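Local coordinates for peroxisomal acyl-CoA oxidase 1A (Solanum lycopersicum, PDB 2FON), which probably catalyses the FAD-dependent oxidation of acyl-CoA, the opening step of peroxisomal fatty-acid beta-oxidation, at residues E29-F35 with R616-L622; G66-E70 with D630-G634; S312-S316 with S359-R364; A397-L402 with L449-V453. All blocks are in the same frame, centred on the assembly; numbering follows the deposited sequence.

Interaction 1. Residues E29-F35 with R616-L622; sequences ERKKAGF and RPNAVSL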
loop_
_atom_site.group_PDB
_atom_site.type_symbol
_atom_site.label_atom_id
_atom_site.label_comp_id
_atom_site.label_asym_id
_atom_site.label_seq_id
_atom_site.Cartn_x
_atom_site.Cartn_y
_atom_site.Cartn_z
ATOM N N GLU B 29 -4.103 24.195 18.569
ATOM C CA GLU B 29 -3.550 22.841 18.794
ATOM C C GLU B 29 -2.147 22.876 19.329
ATOM O O GLU B 29 -1.806 22.065 20.166
ATOM C CB GLU B 29 -3.565 21.974 17.515
ATOM C CG GLU B 29 -4.955 21.435 17.091
ATOM C CD GLU B 29 -5.561 20.414 18.050
ATOM O OE1 GLU B 29 -4.822 19.745 18.814
ATOM O OE2 GLU B 29 -6.797 20.275 18.040
ATOM N N ARG B 30 -1.332 23.800 18.824
ATOM C CA ARG B 30 0.023 24.040 19.367
ATOM C C ARG B 30 0.030 24.488 20.848
ATOM O O ARG B 30 0.780 23.920 21.654
ATOM C CB ARG B 30 0.835 25.000 18.469
ATOM C CG ARG B 30 1.434 24.278 17.194
ATOM C CD ARG B 30 1.994 25.166 16.101
ATOM N NE ARG B 30 2.512 24.380 14.981
ATOM C CZ ARG B 30 1.998 24.351 13.745
ATOM N NH1 ARG B 30 0.919 25.056 13.426
ATOM N NH2 ARG B 30 2.562 23.613 12.807
ATOM N N LYS B 31 -0.828 25.462 21.206
ATOM C CA LYS B 31 -0.945 25.931 22.589
ATOM C C LYS B 31 -1.105 24.771 23.573
ATOM O O LYS B 31 -0.401 24.723 24.612
ATOM C CB LYS B 31 -2.099 26.931 22.749
ATOM C CG LYS B 31 -1.687 28.382 22.559
ATOM C CD LYS B 31 -2.878 29.207 22.086
ATOM C CE LYS B 31 -2.448 30.198 20.982
ATOM N NZ LYS B 31 -3.192 31.512 20.964
ATOM N N LYS B 32 -1.992 23.833 23.224
ATOM C CA LYS B 32 -2.349 22.691 24.081
ATOM C C LYS B 32 -1.179 21.794 24.493
ATOM O O LYS B 32 -1.382 20.799 25.199
ATOM C CB LYS B 32 -3.348 21.788 23.372
ATOM C CG LYS B 32 -4.710 22.311 23.132
ATOM C CD LYS B 32 -5.562 21.124 22.762
ATOM C CE LYS B 32 -6.600 21.493 21.716
ATOM N NZ LYS B 32 -7.290 20.295 21.186
ATOM N N ALA B 33 0.028 22.112 24.020
ATOM C CA ALA B 33 1.189 21.229 24.205
ATOM C C ALA B 33 1.571 21.305 25.656
ATOM O O ALA B 33 1.445 22.380 26.246
ATOM C CB ALA B 33 2.357 21.667 23.339
ATOM N N GLY B 34 2.013 20.169 26.204
ATOM C CA GLY B 34 2.385 20.021 27.592
ATOM C C GLY B 34 3.813 19.534 27.671
ATOM O O GLY B 34 4.110 18.597 28.434
ATOM N N PHE B 35 4.682 20.164 26.861
ATOM C CA PHE B 35 6.122 19.904 26.823
ATOM C C PHE B 35 6.810 20.962 25.982
ATOM O O PHE B 35 6.152 21.752 25.302
ATOM C CB PHE B 35 6.452 18.483 26.317
ATOM C CG PHE B 35 6.239 18.277 24.821
ATOM C CD1 PHE B 35 5.051 17.787 24.338
ATOM C CD2 PHE B 35 7.238 18.580 23.905
ATOM C CE1 PHE B 35 4.860 17.593 22.953
ATOM C CE2 PHE B 35 7.047 18.402 22.545
ATOM C CZ PHE B 35 5.862 17.892 22.071
ATOM N N ARG B 616 -3.300 12.634 22.541
ATOM C CA ARG B 616 -4.182 13.633 21.913
ATOM C C ARG B 616 -3.778 15.117 22.011
ATOM O O ARG B 616 -3.552 15.773 20.991
ATOM C CB ARG B 616 -5.644 13.480 22.356
ATOM C CG ARG B 616 -6.535 14.571 21.826
ATOM C CD ARG B 616 -6.418 14.697 20.315
ATOM N NE ARG B 616 -7.295 15.727 19.752
ATOM C CZ ARG B 616 -6.941 16.971 19.395
ATOM N NH1 ARG B 616 -5.695 17.391 19.536
ATOM N NH2 ARG B 616 -7.847 17.797 18.870
ATOM N N PRO B 617 -3.688 15.663 23.208
ATOM C CA PRO B 617 -3.353 17.066 23.184
ATOM C C PRO B 617 -2.023 17.354 22.564
ATOM O O PRO B 617 -1.789 18.457 22.198
ATOM C CB PRO B 617 -3.271 17.441 24.672
ATOM C CG PRO B 617 -4.056 16.372 25.407
ATOM C CD PRO B 617 -3.861 15.138 24.573
ATOM N N ASN B 618 -1.138 16.390 22.454
ATOM C CA ASN B 618 0.249 16.682 22.038
ATOM C C ASN B 618 0.651 16.310 20.628
ATOM O O ASN B 618 1.714 16.726 20.155
ATOM C CB ASN B 618 1.266 16.047 23.026
ATOM C CG ASN B 618 1.079 16.532 24.447
ATOM O OD1 ASN B 618 1.731 17.485 24.914
ATOM N ND2 ASN B 618 0.155 15.896 25.136
ATOM N N ALA B 619 -0.165 15.500 19.970
ATOM C CA ALA B 619 0.147 15.004 18.605
ATOM C C ALA B 619 0.724 16.049 17.654
ATOM O O ALA B 619 1.731 15.811 17.023
ATOM C CB ALA B 619 -1.051 14.346 17.992
ATOM N N VAL B 620 0.105 17.218 17.574
ATOM C CA VAL B 620 0.582 18.221 16.643
ATOM C C VAL B 620 1.932 18.823 17.077
ATOM O O VAL B 620 2.787 19.170 16.237
ATOM C CB VAL B 620 -0.480 19.301 16.394
ATOM C CG1 VAL B 620 0.128 20.435 15.670
ATOM C CG2 VAL B 620 -1.655 18.739 15.533
ATOM N N SER B 621 2.146 18.923 18.378
ATOM C CA SER B 621 3.394 19.464 18.838
ATOM C C SER B 621 4.466 18.445 18.599
ATOM O O SER B 621 5.555 18.821 18.154
ATOM C CB SER B 621 3.334 19.888 20.304
ATOM O OG SER B 621 2.148 20.634 20.517
ATOM N N LEU B 622 4.171 17.164 18.833
ATOM C CA LEU B 622 5.184 16.112 18.614
ATOM C C LEU B 622 5.605 15.905 17.191
ATOM O O LEU B 622 6.599 15.285 16.959
ATOM C CB LEU B 622 4.742 14.755 19.136
ATOM C CG LEU B 622 4.545 14.586 20.631
ATOM C CD1 LEU B 622 3.619 13.392 20.951
ATOM C CD2 LEU B 622 5.888 14.442 21.293
#
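E29 and R616 form a two-pronged, end-on salt bridge, the core of a network that also takes in K32. The network joins the end of the N-terminal helix 27-31 to the turn between helices 598-615 and 619-624. The two side chains stand roughly perpendicular. R616 NH1 gives to E29 OE1 at 2.6 Å, and R616 NH2 gives to E29 OE2 at 2.8 Å. Both oxygens lie in the guanidinium plane and are met on their syn side, somewhat out of the carboxylate plane. The carboxylate plane is turned only 26° from that of the guanidinium. A bend at chi2 of E29 (-67°) folds the acid back to meet the arginine.

K32 NZ comes from above the carboxylate and reaches E29 OE2 at 3.2 Å. It uses the face opposite to R616 NH2, so OE2 is gripped from both sides. Q342 also donates to this oxygen, and D345 is a second partner of R616. The nearby cations of R616 and K32 would probably favour an ionised E29.

V620 packs its CB against E29 CB. R30 runs beside V620, and its guanidinium pairs with D624 and D24.

Past the helix, the chain is held by an amide. G34 N donates to N618 OD1 at 3.0 Å, with the donor tilted 22° from the carbonyl plane. The F35 ring and the N618 amide lie alongside, pointing opposite ways. N618 OD1 lies at the ring edge, 3.4 Å from F35 CD1. Further round the ring, F35 CZ touches L622 CD2 at 3.5 Å.

Interaction 2. Residues G66-E70 with D630-G634; sequences GFSKE and DHYLG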
loop_
_atom_site.group_PDB
_atom_site.type_symbol
_atom_site.label_atom_id
_atom_site.label_comp_id
_atom_site.label_asym_id
_atom_site.label_seq_id
_atom_site.Cartn_x
_atom_site.Cartn_y
_atom_site.Cartn_z
ATOM N N GLY B 66 16.468 27.586 -6.867
ATOM C CA GLY B 66 17.020 26.482 -7.646
ATOM C C GLY B 66 16.796 25.088 -7.094
ATOM O O GLY B 66 17.106 24.120 -7.757
ATOM N N PHE B 67 16.264 24.956 -5.883
ATOM C CA PHE B 67 15.839 23.648 -5.383
ATOM C C PHE B 67 14.337 23.464 -5.293
ATOM O O PHE B 67 13.884 22.521 -4.648
ATOM C CB PHE B 67 16.417 23.413 -3.997
ATOM C CG PHE B 67 17.892 23.302 -3.983
ATOM C CD1 PHE B 67 18.652 24.101 -3.117
ATOM C CD2 PHE B 67 18.548 22.394 -4.845
ATOM C CE1 PHE B 67 20.044 24.022 -3.101
ATOM C CE2 PHE B 67 19.956 22.295 -4.834
ATOM C CZ PHE B 67 20.699 23.121 -3.929
ATOM N N SER B 68 13.560 24.344 -5.914
ATOM C CA SER B 68 12.112 24.222 -5.929
ATOM C C SER B 68 11.629 22.878 -6.512
ATOM O O SER B 68 12.171 22.371 -7.500
ATOM C CB SER B 68 11.525 25.373 -6.738
ATOM O OG SER B 68 10.216 25.073 -7.190
ATOM N N LYS B 69 10.593 22.310 -5.923
ATOM C CA LYS B 69 10.000 21.096 -6.462
ATOM C C LYS B 69 8.752 21.461 -7.201
ATOM O O LYS B 69 7.984 20.608 -7.582
ATOM C CB LYS B 69 9.695 20.090 -5.352
ATOM C CG LYS B 69 10.905 19.786 -4.500
ATOM C CD LYS B 69 10.799 18.514 -3.645
ATOM C CE LYS B 69 9.765 18.604 -2.489
ATOM N NZ LYS B 69 10.403 18.246 -1.155
ATOM N N GLU B 70 8.531 22.742 -7.414
ATOM C CA GLU B 70 7.278 23.170 -8.042
ATOM C C GLU B 70 7.230 22.505 -9.393
ATOM O O GLU B 70 8.269 22.388 -10.054
ATOM C CB GLU B 70 7.202 24.693 -8.183
ATOM C CG GLU B 70 5.828 25.227 -8.651
ATOM C CD GLU B 70 4.657 24.859 -7.702
ATOM O OE1 GLU B 70 4.931 24.444 -6.546
ATOM O OE2 GLU B 70 3.468 24.981 -8.107
ATOM N N ASP B 630 7.941 23.246 4.876
ATOM C CA ASP B 630 6.957 23.009 3.848
ATOM C C ASP B 630 7.609 22.554 2.519
ATOM O O ASP B 630 7.075 21.697 1.835
ATOM C CB ASP B 630 6.113 24.270 3.671
ATOM C CG ASP B 630 5.049 24.406 4.757
ATOM O OD1 ASP B 630 4.983 23.550 5.680
ATOM O OD2 ASP B 630 4.267 25.382 4.723
ATOM N N HIS B 631 8.756 23.113 2.165
ATOM C CA HIS B 631 9.404 22.714 0.985
ATOM C C HIS B 631 9.687 21.191 1.071
ATOM O O HIS B 631 9.470 20.437 0.112
ATOM C CB HIS B 631 10.685 23.495 0.832
ATOM C CG HIS B 631 11.524 23.038 -0.306
ATOM N ND1 HIS B 631 12.391 21.966 -0.209
ATOM C CD2 HIS B 631 11.637 23.502 -1.574
ATOM C CE1 HIS B 631 12.997 21.790 -1.375
ATOM N NE2 HIS B 631 12.553 22.703 -2.220
ATOM N N TYR B 632 10.128 20.730 2.235
ATOM C CA TYR B 632 10.599 19.389 2.331
ATOM C C TYR B 632 9.432 18.496 2.385
ATOM O O TYR B 632 9.414 17.447 1.740
ATOM C CB TYR B 632 11.463 19.192 3.537
ATOM C CG TYR B 632 12.036 17.801 3.639
ATOM C CD1 TYR B 632 12.718 17.199 2.567
ATOM C CD2 TYR B 632 11.870 17.062 4.799
ATOM C CE1 TYR B 632 13.215 15.955 2.672
ATOM C CE2 TYR B 632 12.357 15.796 4.889
ATOM C CZ TYR B 632 13.001 15.252 3.837
ATOM O OH TYR B 632 13.492 14.001 4.021
ATOM N N LEU B 633 8.420 18.904 3.118
ATOM C CA LEU B 633 7.214 18.114 3.222
ATOM C C LEU B 633 6.339 18.004 1.939
ATOM O O LEU B 633 5.721 16.945 1.731
ATOM C CB LEU B 633 6.422 18.620 4.396
ATOM C CG LEU B 633 5.893 17.559 5.360
ATOM C CD1 LEU B 633 6.874 16.382 5.672
ATOM C CD2 LEU B 633 5.576 18.326 6.596
ATOM N N GLY B 634 6.311 19.073 1.103
ATOM C CA GLY B 634 5.487 19.242 -0.134
ATOM C C GLY B 634 4.080 18.638 -0.080
ATOM O O GLY B 634 3.711 17.812 -0.931
#
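H631 reaches across to the loop 66-70 with its imidazole edge and donates from NE2 to F67 O at 2.8 Å. This joins the loop between helices 48-62 and 77-97, in the N-terminal family region, to short helix 630-633 of the C-terminal region, away from the annotated sites. H631 CG is anti to the backbone N (chi1 173°), and this swings the ring out from its helix. F67 O lies in the ring plane, but NE2 stands about 50° above the carbonyl plane. The bond is fairly straight, at 156°. K69 CG lies obliquely by the same ring, 4.1 Å from H631 NE2. K69 NZ donates to H631 O at 2.7 Å.

Y632 O takes a weak bond from K69 NZ at 3.2 Å. The Y632 ring turns from the loop and meets Y111 edge-to-face.

G634 leaves the helix with a positive phi, just past the two carbonyls. Bends at chi3 and chi4 bring the lysine tip to this helix end.

K69 NZ also pairs with D113. Its ammonium group thus joins an acid to carbonyls at the C-terminal end of a short helix, where a positive charge is probably favourable.

Interaction 3. Residues S312-S316 with S359-R364; sequences SLAMS and SAYAFR
M315 of helix 297-328 packs onto A360 and F363 of helix 347-380. The short helical segments run nearly antiparallel, at 165°, with axes 8.7 Å apart. They belong to the alpha-helical C-alpha1 region of the acyl-CoA oxidase fold.

The M315 side chain starts with CB directed at the second helix. Its CG is anti to the backbone N (chi1 180°) and rests on A360 CB at 3.8 Å. Bends at chi2 and chi3 then carry the chain toward S359 and F363. At the tip, CE lies 4.0 Å from S359 CB and 4.1 Å from F363 CE1, obliquely to the ring. S359 CB in turn sits over one face of that ring, offset toward its rim. The methyl therefore fits against two side chains one helical turn apart.

One turn earlier, S312 CB packs beside F363 CB. A polar bond lies on this side: R364 NH1 donates to S312 OG at 3.1 Å. The bond is bent, and the oxygen is tilted 26° from the guanidinium plane. S312 OG is also bonded to A309 O of its own helix.

Other helices close round the pair. Helix 37-45 brings W44 against A360, S316 and the R364 cation. Helix 389-417 packs T407 on M315 and F363, and helix 567-585 lays Y578 on F363 and S359.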
loop_
_atom_site.group_PDB
_atom_site.type_symbol
_atom_site.label_atom_id
_atom_site.label_comp_id
_atom_site.label_asym_id
_atom_site.label_seq_id
_atom_site.Cartn_x
_atom_site.Cartn_y
_atom_site.Cartn_z
ATOM N N SER B 312 12.736 5.853 9.891
ATOM C CA SER B 312 12.216 6.849 10.744
ATOM C C SER B 312 12.011 8.134 9.958
ATOM O O SER B 312 11.100 8.899 10.266
ATOM C CB SER B 312 13.135 7.065 11.974
ATOM O OG SER B 312 14.220 7.926 11.729
ATOM N N LEU B 313 12.814 8.389 8.934
ATOM C CA LEU B 313 12.597 9.639 8.242
ATOM C C LEU B 313 11.263 9.601 7.458
ATOM O O LEU B 313 10.351 10.353 7.769
ATOM C CB LEU B 313 13.830 10.076 7.433
ATOM C CG LEU B 313 13.659 11.213 6.420
ATOM C CD1 LEU B 313 13.655 12.535 7.094
ATOM C CD2 LEU B 313 14.702 11.161 5.246
ATOM N N ALA B 314 11.104 8.712 6.491
ATOM C CA ALA B 314 9.779 8.520 5.854
ATOM C C ALA B 314 8.564 8.348 6.869
ATOM O O ALA B 314 7.543 8.987 6.726
ATOM C CB ALA B 314 9.840 7.355 4.841
ATOM N N MET B 315 8.653 7.510 7.889
ATOM C CA MET B 315 7.516 7.394 8.748
ATOM C C MET B 315 7.171 8.788 9.334
ATOM O O MET B 315 5.999 9.203 9.362
ATOM C CB MET B 315 7.814 6.395 9.849
ATOM C CG MET B 315 6.716 6.169 10.843
ATOM S SD MET B 315 5.469 5.145 10.046
ATOM C CE MET B 315 5.942 3.473 10.499
ATOM N N SER B 316 8.188 9.511 9.809
ATOM C CA SER B 316 7.969 10.814 10.376
ATOM C C SER B 316 7.354 11.742 9.314
ATOM O O SER B 316 6.381 12.429 9.632
ATOM C CB SER B 316 9.266 11.402 10.960
ATOM O OG SER B 316 10.043 12.108 9.980
ATOM N N SER B 359 5.642 4.724 16.396
ATOM C CA SER B 359 6.677 3.992 15.647
ATOM C C SER B 359 7.842 4.889 15.139
ATOM O O SER B 359 8.987 4.455 15.085
ATOM C CB SER B 359 6.067 3.237 14.464
ATOM O OG SER B 359 5.235 2.163 14.875
ATOM N N ALA B 360 7.552 6.133 14.772
ATOM C CA ALA B 360 8.588 7.020 14.262
ATOM C C ALA B 360 9.578 7.337 15.361
ATOM O O ALA B 360 10.805 7.383 15.116
ATOM C CB ALA B 360 7.987 8.291 13.738
ATOM N N TYR B 361 9.069 7.577 16.585
ATOM C CA TYR B 361 9.992 7.773 17.713
ATOM C C TYR B 361 10.702 6.434 18.055
ATOM O O TYR B 361 11.916 6.412 18.240
ATOM C CB TYR B 361 9.301 8.435 18.884
ATOM C CG TYR B 361 9.090 9.941 18.767
ATOM C CD1 TYR B 361 8.063 10.476 18.013
ATOM C CD2 TYR B 361 9.915 10.826 19.445
ATOM C CE1 TYR B 361 7.871 11.870 17.896
ATOM C CE2 TYR B 361 9.735 12.231 19.367
ATOM C CZ TYR B 361 8.701 12.736 18.585
ATOM O OH TYR B 361 8.531 14.113 18.515
ATOM N N ALA B 362 9.987 5.305 18.045
ATOM C CA ALA B 362 10.663 4.027 18.342
ATOM C C ALA B 362 11.794 3.754 17.367
ATOM O O ALA B 362 12.927 3.543 17.805
ATOM C CB ALA B 362 9.693 2.842 18.428
ATOM N N PHE B 363 11.501 3.770 16.059
ATOM C CA PHE B 363 12.513 3.567 15.007
ATOM C C PHE B 363 13.556 4.682 15.057
ATOM O O PHE B 363 14.719 4.450 14.800
ATOM C CB PHE B 363 11.883 3.500 13.599
ATOM C CG PHE B 363 10.824 2.398 13.422
ATOM C CD1 PHE B 363 10.042 2.360 12.272
ATOM C CD2 PHE B 363 10.630 1.421 14.380
ATOM C CE1 PHE B 363 9.054 1.355 12.111
ATOM C CE2 PHE B 363 9.693 0.422 14.238
ATOM C CZ PHE B 363 8.888 0.388 13.115
ATOM N N ARG B 364 13.186 5.888 15.457
ATOM C CA ARG B 364 14.265 6.868 15.686
ATOM C C ARG B 364 15.325 6.412 16.674
ATOM O O ARG B 364 16.509 6.676 16.476
ATOM C CB ARG B 364 13.787 8.237 16.127
ATOM C CG ARG B 364 14.860 9.248 15.865
ATOM C CD ARG B 364 15.146 9.362 14.437
ATOM N NE ARG B 364 15.950 10.536 14.147
ATOM C CZ ARG B 364 15.879 11.243 13.017
ATOM N NH1 ARG B 364 15.003 10.915 12.080
ATOM N NH2 ARG B 364 16.653 12.318 12.835
#

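Interaction 4. Residues A397-L402 with L449-V453; sequences AGLKSL and LQLQV
A397 and G398 form the close-packed part of this contact, against L449 and V453. The helices 389-417 and 446-462 belong to the C-alpha1 region that carries much of the FAD site. Their short segments run roughly antiparallel, at 142°, with axes 8.5 Å apart. G398 has no side chain, and V453 lays a methyl directly on its backbone: V453 CG2 is 3.3 Å from G398 N. A397 CB fits between L449 CD2 at 3.8 Å and V453 CG2 at 4.1 Å. L449 also meets K400 with its other branch, CD1, which lies 4.0 Å from K400 CD. The lysine chain runs across the leucine here.

Q450 lies along S401. A bend at chi2 (-107°) carries its amide over S401 CB, with NE2 3.3 Å from that carbon. NE2 is near G398 O too, but the angle is poor for a hydrogen bond. G398 O is already bonded to L402 N within the helix, and S401 OG bonds to N446 O.

The packing thins at the margins. L402 is partly exposed and meets only the Q450 amide, by its backbone N and CB. L451, on the same helix as Q450, touches FAD.

K400 NZ bonds to G444 O, A439 O and N446 OD1. These flank E443, the predicted proton acceptor. Bonds to both sides of E443 are consistent with the lysine ammonium holding that segment in place; L449 packs on its aliphatic chain.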
loop_
_atom_site.group_PDB
_atom_site.type_symbol
_atom_site.label_atom_id
_atom_site.label_comp_id
_atom_site.label_asym_id
_atom_site.label_seq_id
_atom_site.Cartn_x
_atom_site.Cartn_y
_atom_site.Cartn_z
ATOM N N ALA B 397 19.752 -7.351 10.316
ATOM C CA ALA B 397 18.858 -7.809 9.224
ATOM C C ALA B 397 17.398 -7.647 9.643
ATOM O O ALA B 397 16.562 -7.124 8.891
ATOM C CB ALA B 397 19.137 -9.254 8.840
ATOM N N GLY B 398 17.129 -8.081 10.872
ATOM C CA GLY B 398 15.817 -8.109 11.469
ATOM C C GLY B 398 15.260 -6.738 11.622
ATOM O O GLY B 398 14.085 -6.512 11.296
ATOM N N LEU B 399 16.092 -5.821 12.088
ATOM C CA LEU B 399 15.652 -4.452 12.230
ATOM C C LEU B 399 15.362 -3.726 10.911
ATOM O O LEU B 399 14.378 -2.919 10.824
ATOM C CB LEU B 399 16.645 -3.672 13.065
ATOM C CG LEU B 399 16.530 -4.055 14.537
ATOM C CD1 LEU B 399 17.395 -3.194 15.372
ATOM C CD2 LEU B 399 15.115 -3.934 15.028
ATOM N N LYS B 400 16.192 -3.967 9.893
ATOM C CA LYS B 400 15.935 -3.359 8.577
ATOM C C LYS B 400 14.590 -3.837 8.081
ATOM O O LYS B 400 13.743 -3.048 7.654
ATOM C CB LYS B 400 17.030 -3.782 7.574
ATOM C CG LYS B 400 17.062 -3.127 6.197
ATOM C CD LYS B 400 15.963 -3.696 5.319
ATOM C CE LYS B 400 16.247 -3.585 3.807
ATOM N NZ LYS B 400 15.118 -4.244 3.005
ATOM N N SER B 401 14.382 -5.154 8.134
ATOM C CA SER B 401 13.113 -5.749 7.690
ATOM C C SER B 401 11.908 -5.204 8.446
ATOM O O SER B 401 10.934 -4.768 7.868
ATOM C CB SER B 401 13.170 -7.238 7.939
ATOM O OG SER B 401 12.084 -7.848 7.306
ATOM N N LEU B 402 12.005 -5.240 9.771
ATOM C CA LEU B 402 10.905 -4.851 10.598
ATOM C C LEU B 402 10.508 -3.448 10.235
ATOM O O LEU B 402 9.301 -3.201 9.935
ATOM C CB LEU B 402 11.291 -4.852 12.037
ATOM C CG LEU B 402 9.992 -4.805 12.792
ATOM C CD1 LEU B 402 9.288 -6.138 12.612
ATOM C CD2 LEU B 402 10.254 -4.503 14.226
ATOM N N LEU B 449 15.431 -11.521 4.620
ATOM C CA LEU B 449 16.189 -11.182 5.773
ATOM C C LEU B 449 15.588 -11.799 7.023
ATOM O O LEU B 449 16.329 -12.157 7.964
ATOM C CB LEU B 449 16.305 -9.685 5.923
ATOM C CG LEU B 449 17.176 -9.034 4.873
ATOM C CD1 LEU B 449 17.019 -7.563 5.050
ATOM C CD2 LEU B 449 18.558 -9.439 5.074
ATOM N N GLN B 450 14.266 -11.930 7.101
ATOM C CA GLN B 450 13.776 -12.487 8.354
ATOM C C GLN B 450 13.952 -13.991 8.433
ATOM O O GLN B 450 13.942 -14.519 9.515
ATOM C CB GLN B 450 12.390 -11.995 8.736
ATOM C CG GLN B 450 12.360 -10.492 8.932
ATOM C CD GLN B 450 12.261 -10.066 10.385
ATOM O OE1 GLN B 450 12.340 -10.899 11.283
ATOM N NE2 GLN B 450 12.096 -8.756 10.632
ATOM N N LEU B 451 14.200 -14.679 7.327
ATOM C CA LEU B 451 14.529 -16.082 7.482
ATOM C C LEU B 451 15.943 -16.166 8.005
ATOM O O LEU B 451 16.247 -17.040 8.804
ATOM C CB LEU B 451 14.369 -16.856 6.193
ATOM C CG LEU B 451 12.955 -17.062 5.584
ATOM C CD1 LEU B 451 13.066 -17.385 4.092
ATOM C CD2 LEU B 451 12.221 -18.167 6.274
ATOM N N GLN B 452 16.829 -15.248 7.599
ATOM C CA GLN B 452 18.168 -15.178 8.234
ATOM C C GLN B 452 18.069 -14.973 9.724
ATOM O O GLN B 452 18.765 -15.654 10.481
ATOM C CB GLN B 452 19.019 -14.077 7.661
ATOM C CG GLN B 452 19.830 -14.584 6.545
ATOM C CD GLN B 452 19.931 -13.597 5.409
ATOM O OE1 GLN B 452 20.357 -12.450 5.591
ATOM N NE2 GLN B 452 19.549 -14.037 4.223
ATOM N N VAL B 453 17.217 -14.047 10.167
ATOM C CA VAL B 453 17.061 -13.853 11.604
ATOM C C VAL B 453 16.662 -15.163 12.296
ATOM O O VAL B 453 17.305 -15.585 13.226
ATOM C CB VAL B 453 16.143 -12.644 11.942
ATOM C CG1 VAL B 453 15.921 -12.567 13.443
ATOM C CG2 VAL B 453 16.766 -11.318 11.402
#

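Interactions 3 and 4 follow in series within the C-alpha1 region, centres 18 Å apart. Interaction 3 pairs helices 297-328 and 347-380; interaction 4 pairs 389-417, next after 347-380, with 446-462. Interactions 1 and 2, centres 26 Å apart, cross along the chain and enclose both. Each ties an N-terminal segment to the 616-634 part. Interaction 3 touches each of them: Y361 OH probably bonds L622 O, and L313 packs on Y632. Interaction 4 is about 20 and 17 Å from interactions 1 and 2 at nearest atoms, but about 5 Å from interaction 3. Both chain ends thus pack on the helical bundle. L451 of interaction 4 touches FAD; the R616 side chain lies about 13 Å from a bound FAD.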